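Local atomic coordinates of charybdin (Charybdis maritima, PDB entry 2B7U), a protein that belongs to the ribosome-inactivating proteins, a family whose fold packs a mixed beta sheet against a cluster of helices. Residues L14-L19 against Y133-L138; Q22-F27 against H177-L182; N30-L35 against E167-V172; L62-Q67 against A141-A146. All blocks are in the same frame, centred on the assembly; numbering follows the deposited sequence.

Contact 1: residues L14-L19 against Y133-L138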
# COMPACT_ATOMS: atom_id res chain seq x y z
N LEU A 14 1.21 9.53 12.00
CA LEU A 14 2.42 10.24 11.62
C LEU A 14 2.13 11.72 11.41
O LEU A 14 1.18 12.08 10.71
CB LEU A 14 3.00 9.64 10.34
CG LEU A 14 4.37 10.15 9.90
CD1 LEU A 14 5.45 9.80 10.91
CD2 LEU A 14 4.72 9.60 8.55
N ASP A 15 2.95 12.58 12.03
CA ASP A 15 2.88 14.00 11.71
C ASP A 15 3.89 14.34 10.61
O ASP A 15 5.06 14.01 10.71
CB ASP A 15 3.11 14.91 12.90
CG ASP A 15 2.73 16.36 12.57
OD1 ASP A 15 3.55 17.11 12.00
OD2 ASP A 15 1.56 16.76 12.82
N ILE A 16 3.42 15.04 9.59
CA ILE A 16 4.19 15.30 8.39
C ILE A 16 5.12 16.51 8.52
O ILE A 16 6.09 16.59 7.78
CB ILE A 16 3.24 15.49 7.15
CG1 ILE A 16 2.18 14.39 7.11
CG2 ILE A 16 4.01 15.52 5.84
CD1 ILE A 16 2.77 13.00 7.07
N GLU A 17 4.86 17.42 9.45
CA GLU A 17 5.61 18.69 9.48
C GLU A 17 7.12 18.55 9.69
O GLU A 17 7.90 19.17 8.97
CB GLU A 17 5.02 19.63 10.53
CG GLU A 17 5.64 21.02 10.50
CD GLU A 17 5.09 21.93 11.57
OE1 GLU A 17 4.16 21.52 12.30
OE2 GLU A 17 5.61 23.06 11.69
N ARG A 18 7.51 17.73 10.67
CA ARG A 18 8.94 17.53 11.00
C ARG A 18 9.53 16.28 10.31
O ARG A 18 10.65 15.85 10.64
CB ARG A 18 9.12 17.47 12.54
CG ARG A 18 9.29 16.09 13.23
CD ARG A 18 8.23 15.07 12.84
NE ARG A 18 8.62 13.70 13.19
CZ ARG A 18 8.18 12.61 12.55
NH1 ARG A 18 7.36 12.73 11.51
NH2 ARG A 18 8.56 11.40 12.94
N LEU A 19 8.79 15.73 9.36
CA LEU A 19 9.14 14.45 8.74
C LEU A 19 10.51 14.53 8.05
O LEU A 19 10.76 15.47 7.29
CB LEU A 19 8.07 14.07 7.69
CG LEU A 19 7.42 12.69 7.67
CD1 LEU A 19 6.98 12.36 6.24
CD2 LEU A 19 8.26 11.62 8.22
N TYR A 133 5.82 12.99 -5.21
CA TYR A 133 5.74 12.20 -3.98
C TYR A 133 6.78 12.61 -2.95
O TYR A 133 7.47 11.77 -2.38
CB TYR A 133 5.91 10.72 -4.29
CG TYR A 133 4.92 10.22 -5.29
CD1 TYR A 133 5.30 9.87 -6.58
CD2 TYR A 133 3.60 10.06 -4.94
CE1 TYR A 133 4.37 9.40 -7.48
CE2 TYR A 133 2.67 9.59 -5.83
CZ TYR A 133 3.06 9.24 -7.10
OH TYR A 133 2.13 8.79 -7.99
N ASN A 134 6.92 13.91 -2.74
CA ASN A 134 7.83 14.39 -1.71
C ASN A 134 7.04 14.84 -0.47
O ASN A 134 5.82 14.67 -0.39
CB ASN A 134 8.76 15.46 -2.27
CG ASN A 134 8.04 16.70 -2.72
OD1 ASN A 134 6.83 16.85 -2.54
ND2 ASN A 134 8.80 17.63 -3.31
N LYS A 135 7.73 15.43 0.50
CA LYS A 135 7.09 15.87 1.73
C LYS A 135 6.03 16.94 1.46
O LYS A 135 4.94 16.92 2.03
CB LYS A 135 8.15 16.40 2.70
CG LYS A 135 7.65 16.84 4.05
CD LYS A 135 8.83 17.29 4.89
CE LYS A 135 8.43 17.80 6.25
NZ LYS A 135 9.65 18.14 7.06
N ASN A 136 6.37 17.88 0.59
CA ASN A 136 5.41 18.92 0.21
C ASN A 136 4.14 18.31 -0.39
O ASN A 136 3.04 18.77 -0.09
CB ASN A 136 6.04 19.93 -0.74
CG ASN A 136 7.09 20.83 -0.05
OD1 ASN A 136 8.04 21.26 -0.69
ND2 ASN A 136 6.89 21.12 1.23
N ALA A 137 4.28 17.27 -1.21
CA ALA A 137 3.10 16.61 -1.81
C ALA A 137 2.26 15.89 -0.76
O ALA A 137 1.03 15.88 -0.83
CB ALA A 137 3.52 15.66 -2.91
N LEU A 138 2.92 15.28 0.22
CA LEU A 138 2.21 14.62 1.29
C LEU A 138 1.47 15.63 2.16
O LEU A 138 0.36 15.39 2.57
CB LEU A 138 3.18 13.77 2.10
CG LEU A 138 2.58 12.81 3.11
CD1 LEU A 138 1.50 11.92 2.49
CD2 LEU A 138 3.73 12.02 3.74

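Contact 2: residues Q22-F27 against H177-L182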
# COMPACT_ATOMS: atom_id res chain seq x y z
N GLN A 22 14.83 9.79 7.57
CA GLN A 22 15.04 8.81 8.63
C GLN A 22 13.76 8.48 9.39
O GLN A 22 13.46 7.31 9.62
CB GLN A 22 16.12 9.30 9.60
CG GLN A 22 17.55 9.03 9.17
CD GLN A 22 17.81 9.27 7.70
OE1 GLN A 22 17.64 10.38 7.21
NE2 GLN A 22 18.25 8.22 6.98
N THR A 23 12.98 9.50 9.75
CA THR A 23 11.76 9.21 10.53
C THR A 23 10.64 8.57 9.68
O THR A 23 9.83 7.81 10.18
CB THR A 23 11.26 10.42 11.29
OG1 THR A 23 10.94 11.48 10.38
CG2 THR A 23 12.32 10.88 12.28
N TYR A 24 10.61 8.90 8.39
CA TYR A 24 9.72 8.22 7.45
C TYR A 24 10.14 6.75 7.35
O TYR A 24 9.28 5.87 7.44
CB TYR A 24 9.83 8.90 6.09
CG TYR A 24 9.18 8.14 4.96
CD1 TYR A 24 7.80 8.16 4.78
CD2 TYR A 24 9.95 7.47 4.03
CE1 TYR A 24 7.19 7.49 3.73
CE2 TYR A 24 9.34 6.80 2.96
CZ TYR A 24 7.99 6.84 2.81
OH TYR A 24 7.48 6.15 1.74
N THR A 25 11.42 6.48 7.16
CA THR A 25 11.89 5.10 7.09
C THR A 25 11.53 4.31 8.35
O THR A 25 11.08 3.16 8.28
CB THR A 25 13.39 5.08 6.82
OG1 THR A 25 13.63 5.64 5.52
CG2 THR A 25 13.91 3.65 6.87
N ASP A 26 11.75 4.93 9.51
CA ASP A 26 11.40 4.32 10.79
C ASP A 26 9.90 3.97 10.83
O ASP A 26 9.50 2.91 11.28
CB ASP A 26 11.69 5.26 11.98
CG ASP A 26 13.18 5.62 12.17
OD1 ASP A 26 13.42 6.66 12.83
OD2 ASP A 26 14.08 4.89 11.70
N PHE A 27 9.07 4.89 10.36
CA PHE A 27 7.64 4.67 10.37
C PHE A 27 7.24 3.48 9.51
O PHE A 27 6.44 2.65 9.91
CB PHE A 27 6.92 5.93 9.90
CG PHE A 27 5.44 5.83 9.98
CD1 PHE A 27 4.76 6.09 11.17
CD2 PHE A 27 4.70 5.48 8.87
CE1 PHE A 27 3.40 5.97 11.24
CE2 PHE A 27 3.33 5.39 8.93
CZ PHE A 27 2.68 5.63 10.13
N HIS A 177 13.46 5.11 -2.11
CA HIS A 177 13.38 6.18 -3.07
C HIS A 177 12.67 7.38 -2.48
O HIS A 177 13.10 8.53 -2.65
CB HIS A 177 12.63 5.73 -4.33
CG HIS A 177 12.49 6.82 -5.34
ND1 HIS A 177 13.54 7.26 -6.11
CD2 HIS A 177 11.42 7.58 -5.68
CE1 HIS A 177 13.12 8.25 -6.89
NE2 HIS A 177 11.85 8.46 -6.65
N PHE A 178 11.58 7.12 -1.78
CA PHE A 178 10.81 8.22 -1.21
C PHE A 178 11.53 8.84 -0.02
O PHE A 178 11.43 10.06 0.18
CB PHE A 178 9.39 7.78 -0.84
CG PHE A 178 8.51 7.46 -2.02
CD1 PHE A 178 8.60 8.17 -3.21
CD2 PHE A 178 7.55 6.46 -1.92
CE1 PHE A 178 7.76 7.88 -4.29
CE2 PHE A 178 6.71 6.20 -2.99
CZ PHE A 178 6.81 6.90 -4.17
N ALA A 179 12.29 8.05 0.72
CA ALA A 179 13.03 8.54 1.89
C ALA A 179 14.16 9.47 1.46
O ALA A 179 14.36 10.54 2.05
CB ALA A 179 13.59 7.36 2.70
N PHE A 180 14.85 9.08 0.40
CA PHE A 180 16.09 9.75 -0.01
C PHE A 180 15.76 11.11 -0.63
O PHE A 180 16.60 12.01 -0.62
CB PHE A 180 16.87 8.88 -1.00
CG PHE A 180 17.36 7.55 -0.44
CD1 PHE A 180 17.27 7.23 0.92
CD2 PHE A 180 17.97 6.62 -1.28
CE1 PHE A 180 17.75 6.03 1.40
CE2 PHE A 180 18.47 5.41 -0.79
CZ PHE A 180 18.34 5.12 0.55
N ASN A 181 14.54 11.26 -1.14
CA ASN A 181 14.10 12.43 -1.91
C ASN A 181 13.06 13.28 -1.17
O ASN A 181 12.56 14.28 -1.68
CB ASN A 181 13.54 11.97 -3.25
CG ASN A 181 14.62 11.49 -4.22
OD1 ASN A 181 15.42 12.30 -4.71
ND2 ASN A 181 14.66 10.20 -4.49
N LEU A 182 12.78 12.90 0.08
CA LEU A 182 11.63 13.40 0.81
C LEU A 182 11.65 14.91 1.05
O LEU A 182 10.66 15.59 0.82
CB LEU A 182 11.53 12.67 2.14
CG LEU A 182 10.27 12.88 2.96
CD1 LEU A 182 9.06 12.22 2.31
CD2 LEU A 182 10.51 12.35 4.34

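Contact 3: residues N30-L35 against E167-V172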
# COMPACT_ATOMS: atom_id res chain seq x y z
N ASN A 30 8.33 0.22 11.14
CA ASN A 30 7.43 -0.12 12.23
C ASN A 30 6.08 -0.61 11.73
O ASN A 30 5.48 -1.52 12.31
CB ASN A 30 7.25 1.06 13.19
CG ASN A 30 8.51 1.38 13.95
OD1 ASN A 30 9.37 0.52 14.12
ND2 ASN A 30 8.62 2.61 14.44
N LEU A 31 5.59 -0.03 10.64
CA LEU A 31 4.32 -0.42 10.09
C LEU A 31 4.38 -1.87 9.57
O LEU A 31 3.46 -2.65 9.76
CB LEU A 31 3.91 0.54 8.99
CG LEU A 31 2.60 0.24 8.28
CD1 LEU A 31 1.45 0.05 9.27
CD2 LEU A 31 2.28 1.29 7.26
N ARG A 32 5.48 -2.22 8.91
CA ARG A 32 5.67 -3.61 8.47
C ARG A 32 5.61 -4.61 9.62
O ARG A 32 4.99 -5.68 9.52
CB ARG A 32 6.98 -3.73 7.72
CG ARG A 32 7.02 -3.06 6.39
CD ARG A 32 8.41 -2.97 5.87
NE ARG A 32 8.53 -2.34 4.56
CZ ARG A 32 9.67 -1.80 4.11
NH1 ARG A 32 9.71 -1.23 2.92
NH2 ARG A 32 10.78 -1.83 4.85
N ARG A 33 6.27 -4.27 10.72
CA ARG A 33 6.23 -5.10 11.90
C ARG A 33 4.81 -5.22 12.46
O ARG A 33 4.41 -6.30 12.88
CB ARG A 33 7.18 -4.53 12.95
CG ARG A 33 7.26 -5.32 14.19
CD ARG A 33 8.03 -4.51 15.20
NE ARG A 33 9.21 -5.18 15.73
CZ ARG A 33 9.47 -5.36 17.01
NH1 ARG A 33 10.59 -5.98 17.36
NH2 ARG A 33 8.64 -4.95 17.96
N SER A 34 4.06 -4.12 12.46
CA SER A 34 2.69 -4.08 12.99
C SER A 34 1.77 -4.94 12.15
O SER A 34 0.82 -5.52 12.66
CB SER A 34 2.14 -2.67 13.03
OG SER A 34 2.81 -1.88 14.01
N LEU A 35 2.06 -5.01 10.87
CA LEU A 35 1.22 -5.75 9.93
C LEU A 35 1.48 -7.25 9.93
O LEU A 35 0.64 -8.05 9.47
CB LEU A 35 1.41 -5.21 8.52
CG LEU A 35 0.91 -3.80 8.22
CD1 LEU A 35 1.52 -3.19 6.95
CD2 LEU A 35 -0.63 -3.76 8.14
N GLU A 167 2.66 1.34 -1.21
CA GLU A 167 3.69 0.80 -2.07
C GLU A 167 5.06 0.81 -1.37
O GLU A 167 5.86 -0.10 -1.53
CB GLU A 167 3.75 1.55 -3.39
CG GLU A 167 2.43 1.64 -4.13
CD GLU A 167 1.87 0.33 -4.58
OE1 GLU A 167 2.56 -0.72 -4.45
OE2 GLU A 167 0.70 0.31 -5.04
N ALA A 168 5.36 1.87 -0.62
CA ALA A 168 6.61 1.91 0.16
C ALA A 168 6.69 0.77 1.18
O ALA A 168 7.76 0.18 1.37
CB ALA A 168 6.74 3.26 0.86
N THR A 169 5.57 0.43 1.81
CA THR A 169 5.51 -0.69 2.75
C THR A 169 5.79 -2.01 2.02
O THR A 169 6.58 -2.83 2.49
CB THR A 169 4.17 -0.70 3.47
OG1 THR A 169 4.08 0.47 4.31
CG2 THR A 169 3.97 -1.91 4.34
N ARG A 170 5.23 -2.14 0.84
CA ARG A 170 5.42 -3.38 0.05
C ARG A 170 6.84 -3.58 -0.48
O ARG A 170 7.27 -4.72 -0.62
CB ARG A 170 4.45 -3.40 -1.12
CG ARG A 170 2.98 -3.49 -0.80
CD ARG A 170 2.16 -3.30 -2.07
NE ARG A 170 0.74 -3.55 -1.85
CZ ARG A 170 -0.25 -2.76 -2.25
NH1 ARG A 170 -0.00 -1.66 -2.95
NH2 ARG A 170 -1.50 -3.09 -1.99
N PHE A 171 7.54 -2.51 -0.85
CA PHE A 171 8.84 -2.64 -1.56
C PHE A 171 9.95 -1.81 -0.95
O PHE A 171 9.82 -0.61 -0.79
CB PHE A 171 8.69 -2.26 -3.03
CG PHE A 171 7.87 -3.25 -3.82
CD1 PHE A 171 8.44 -4.44 -4.22
CD2 PHE A 171 6.56 -2.99 -4.14
CE1 PHE A 171 7.68 -5.34 -4.94
CE2 PHE A 171 5.80 -3.90 -4.86
CZ PHE A 171 6.37 -5.07 -5.27
N VAL A 172 11.05 -2.48 -0.66
CA VAL A 172 12.24 -1.84 -0.12
C VAL A 172 12.72 -0.66 -0.96
O VAL A 172 13.02 0.41 -0.41
CB VAL A 172 13.38 -2.90 0.04
CG1 VAL A 172 14.70 -2.25 0.46
CG2 VAL A 172 12.93 -3.99 1.05

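Contact 4: residues L62-Q67 against A141-A146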
# COMPACT_ATOMS: atom_id res chain seq x y z
N LEU A 62 -2.86 10.76 9.55
CA LEU A 62 -1.83 11.66 9.06
C LEU A 62 -2.21 13.07 9.45
O LEU A 62 -3.32 13.49 9.20
CB LEU A 62 -1.72 11.58 7.55
CG LEU A 62 -1.37 10.21 6.96
CD1 LEU A 62 -1.39 10.28 5.43
CD2 LEU A 62 -0.06 9.70 7.47
N THR A 63 -1.27 13.79 10.03
CA THR A 63 -1.55 15.13 10.54
C THR A 63 -0.51 16.10 10.01
O THR A 63 0.68 15.78 9.89
CB THR A 63 -1.53 15.12 12.06
OG1 THR A 63 -2.63 14.34 12.56
CG2 THR A 63 -1.66 16.50 12.58
N PHE A 64 -0.96 17.32 9.70
CA PHE A 64 -0.06 18.39 9.30
C PHE A 64 -0.62 19.73 9.75
O PHE A 64 -1.64 20.16 9.23
CB PHE A 64 0.10 18.42 7.79
CG PHE A 64 0.99 19.54 7.31
CD1 PHE A 64 2.29 19.62 7.76
CD2 PHE A 64 0.52 20.49 6.44
CE1 PHE A 64 3.11 20.66 7.34
CE2 PHE A 64 1.35 21.53 6.01
CZ PHE A 64 2.63 21.60 6.46
N ARG A 65 0.07 20.37 10.68
CA ARG A 65 -0.30 21.72 11.16
C ARG A 65 -1.80 21.84 11.49
O ARG A 65 -2.48 22.76 11.05
CB ARG A 65 0.12 22.79 10.14
CG ARG A 65 1.62 22.88 9.97
CD ARG A 65 2.05 24.04 9.08
NE ARG A 65 3.51 24.13 9.07
CZ ARG A 65 4.25 24.60 8.07
NH1 ARG A 65 5.58 24.63 8.20
NH2 ARG A 65 3.69 25.04 6.94
N GLY A 66 -2.31 20.87 12.25
CA GLY A 66 -3.69 20.90 12.72
C GLY A 66 -4.73 20.29 11.78
O GLY A 66 -5.93 20.23 12.13
N GLN A 67 -4.30 19.92 10.58
CA GLN A 67 -5.12 19.30 9.56
C GLN A 67 -4.91 17.81 9.66
O GLN A 67 -3.78 17.36 9.84
CB GLN A 67 -4.66 19.78 8.20
CG GLN A 67 -4.72 21.29 8.06
CD GLN A 67 -4.04 21.77 6.80
OE1 GLN A 67 -2.81 21.92 6.76
NE2 GLN A 67 -4.82 22.04 5.76
N ALA A 141 -1.56 16.57 0.26
CA ALA A 141 -2.53 15.48 0.28
C ALA A 141 -3.33 15.45 1.55
O ALA A 141 -4.55 15.27 1.50
CB ALA A 141 -1.83 14.15 0.11
N VAL A 142 -2.70 15.61 2.71
CA VAL A 142 -3.54 15.61 3.93
C VAL A 142 -4.45 16.84 3.99
O VAL A 142 -5.61 16.73 4.38
CB VAL A 142 -2.84 15.20 5.30
CG1 VAL A 142 -1.42 14.60 5.14
CG2 VAL A 142 -3.01 16.20 6.37
N SER A 143 -3.96 18.00 3.54
CA SER A 143 -4.80 19.19 3.50
C SER A 143 -6.05 18.99 2.65
O SER A 143 -7.15 19.35 3.04
CB SER A 143 -4.01 20.38 2.97
OG SER A 143 -2.92 20.66 3.81
N LYS A 144 -5.87 18.39 1.48
CA LYS A 144 -7.00 18.18 0.59
C LYS A 144 -7.95 17.13 1.14
O LYS A 144 -9.16 17.30 1.10
CB LYS A 144 -6.51 17.78 -0.80
CG LYS A 144 -5.79 18.89 -1.52
CD LYS A 144 -6.72 20.01 -1.93
CE LYS A 144 -5.98 21.06 -2.80
NZ LYS A 144 -5.00 20.45 -3.75
N LEU A 145 -7.42 16.02 1.65
CA LEU A 145 -8.29 14.97 2.15
C LEU A 145 -9.11 15.43 3.36
O LEU A 145 -10.27 15.05 3.51
CB LEU A 145 -7.48 13.69 2.44
CG LEU A 145 -6.99 12.95 1.19
CD1 LEU A 145 -5.98 11.90 1.56
CD2 LEU A 145 -8.14 12.35 0.38
N ALA A 146 -8.51 16.30 4.17
CA ALA A 146 -9.20 16.86 5.34
C ALA A 146 -10.52 17.57 4.95
O ALA A 146 -11.51 17.47 5.68
CB ALA A 146 -8.29 17.82 6.08

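Contact 1: residues L14-L19 against Y133-L138
K135 reaches across to the type I beta turn from I16 to L19 and grips it with its ammonium group. Two hydrogen bonds leave NZ: one to E17 O at 2.8 Å, with the nitrogen well above the carbonyl plane, and one to L19 O at 2.9 Å, with the donor closer to the carbonyl plane. A chi1 of -177° sets CG anti to the backbone N, and the extended chain beyond it brings CE to 3.0 Å from I16 O. The lysine cation thus gathers carbonyl oxygens from both the middle and the end of the turn, and their dipoles would stabilise the ammonium charge.

The apolar part lies beside this bridge. I16 and L138 cross at about a right angle, I16 CD1 meeting L138 CD2 at 3.6 Å, while L19 CD1 comes to the same methyl at 4.1 Å. L19 CB also lies against the lysine chain at CE, and L19 touches Y24 and L182 as well.

Each segment also has a side-chain to backbone bond of its own. D15 OD1 takes the N-H of E17 from above its carboxylate plane, an Asx turn. Across the contact N134 is the N-cap of helix 135-147, its OD1 accepting from A137 N at 2.9 Å. L138 also touches F165 of helix 151-170. Overall, the end of the edge strand 7-15 turns over into a beta turn clasped by the first residue of a capped helix, at the strand-to-helix connection of the ribosome-inactivating fold.

Contact 2: residues Q22-F27 against H177-L182
Y24 holds CG anti to its backbone N (chi1 169°), which sends the ring across to helix 172-180, while in F178 chi1 of -69° sets CG anti to the carbonyl carbon, beside its N; CB and the CD2 edge are what meet the phenol oxygen. The two side chains pass at a slant. The Y24 hydroxyl oxygen lies 3.6 Å from F178 CB and sits at the edge of the F178 ring, near its plane, with CD2 the nearest ring atom. Along the CD2 and CE2 atoms of the tyrosine, F178 CB comes obliquely to CE2, and A179 CB lies at the ring edge, near its plane, 3.9 Å from CD2. Nearer the backbone, Y24 CB touches L182 CD2 at 3.9 Å.

The backbones come nearest at T25 and A179, whose CA atoms are 6.3 Å apart. There T25 OG1 rests on A179 CB at 3.3 Å, a tight approach that the small alanine allows. The threonine hydroxyl has its hydrogen bond within its own helix, to G21 O, and the tyrosine hydroxyl bonds M164 O of helix 151-170, the helix that also touches Y24 through A168. F178 in turn meets the ring of Y133 with its plane at about 50°.

Both hydroxyls at this buried interface therefore have carbonyl partners beyond it, and between the two segments their oxygens meet only carbon, in van der Waals contact. The implication is that close fit, rather than directional bonding, joins helix 21-35 to the end of helix 172-180, while Y24 OH ties the same spot to a third helix.

Contact 3: residues N30-L35 against E167-V172
R32 and T169 slide past each other in opposite directions, the arginine running out extended from CG to NE until its guanidinium lies against the end of helix 151-170. R32 CG passes T169 CG2 at 3.9 Å on the way. The carbonyl oxygens of A168 and T169 both lie at the edge of the guanidinium, near its plane. NE bonds T169 O at 2.9 Å, in the carbonyl plane and on a lone pair, with an N-H...O angle of 157°. NH1 bonds A168 O, also at 2.9 Å and in the plane of that carbonyl, but more bent, at 138°.

Beside these two bonds the threonine is met by two leucines. L35 and T169 reach toward each other tip to tip, CD1 to CG2 at 3.8 Å. L31 instead crosses T169 at about a right angle, placing CD2 3.6 Å from OG1, a hydroxyl that is hydrogen-bonded to F165 O in its own helix. Both leucines also rest on F10 of strand 7-15. V172 CA lies obliquely to the guanidinium, near NH1, and the V172 side chain is about 4 Å from a bound MES molecule.

Chemically, one arginine serves two successive carbonyls in the last turn of a helix, whose C-terminal dipole would suit a positive charge, while the arginine CG and the leucine methyls pack on the T169 side chain. Directed polar bonds and apolar contact thus share this buried junction.

Contact 4: residues L62-Q67 against A141-A146
The F64 ring has S143 OG at its edge, near the ring plane, 4.3 Å from CD2, while one face is covered toward the rim by R65 CG of the same turn. The guanidinium of R65 folds back as well, with F64 CE1 over one of its faces. S143 OG is hydrogen-bonded to Q139 O in its own helix, and the end of the Q67 side chain lies close to this serine.

V142 carries the apolar contact, each methyl having its own place. CG1 meets L62 CB at 3.9 Å. CG2 is set among F64 CB, at 4.1 Å, and Q67 O, at 3.7 Å. That carbonyl is engaged within the turn, accepting from F64 N at 2.8 Å in the type I' beta turn from F64 to Q67, where R65 and G66 both have positive phi.

The turn closes the beta hairpin of strands 56-64 and 67-74. The axes of strand 62-64 and helix segment 141-146 approach to 8.4 Å, with directions 104° apart. T69 of the second strand and I16 also reach V142, while L62 touches V161 of helix 151-170, so both helices pack on the hairpin end, and strand 7-15 runs beside strand 56-64 in the sheet.

Overall arrangement
Contacts 2 and 3 are buried and share helix 21-35, touching where Y24 OH meets A168 CB; contacts 1 and 4 lie farther from the chain's centre, are only partly buried, and share helix 135-147. The latter two bring that helix to neighbouring strands of the mixed sheet, 7-15 and 56-64, paired there through L14 and I16 with T63. Contact 1 meets contact 2 through K135 N and L182 O. Chemistry does not simply follow depth: charged side chains bond turn carbonyls in contact 1 and helix-end carbonyls in buried contact 3, whereas contacts 2 and 4 rest mainly on apolar surfaces.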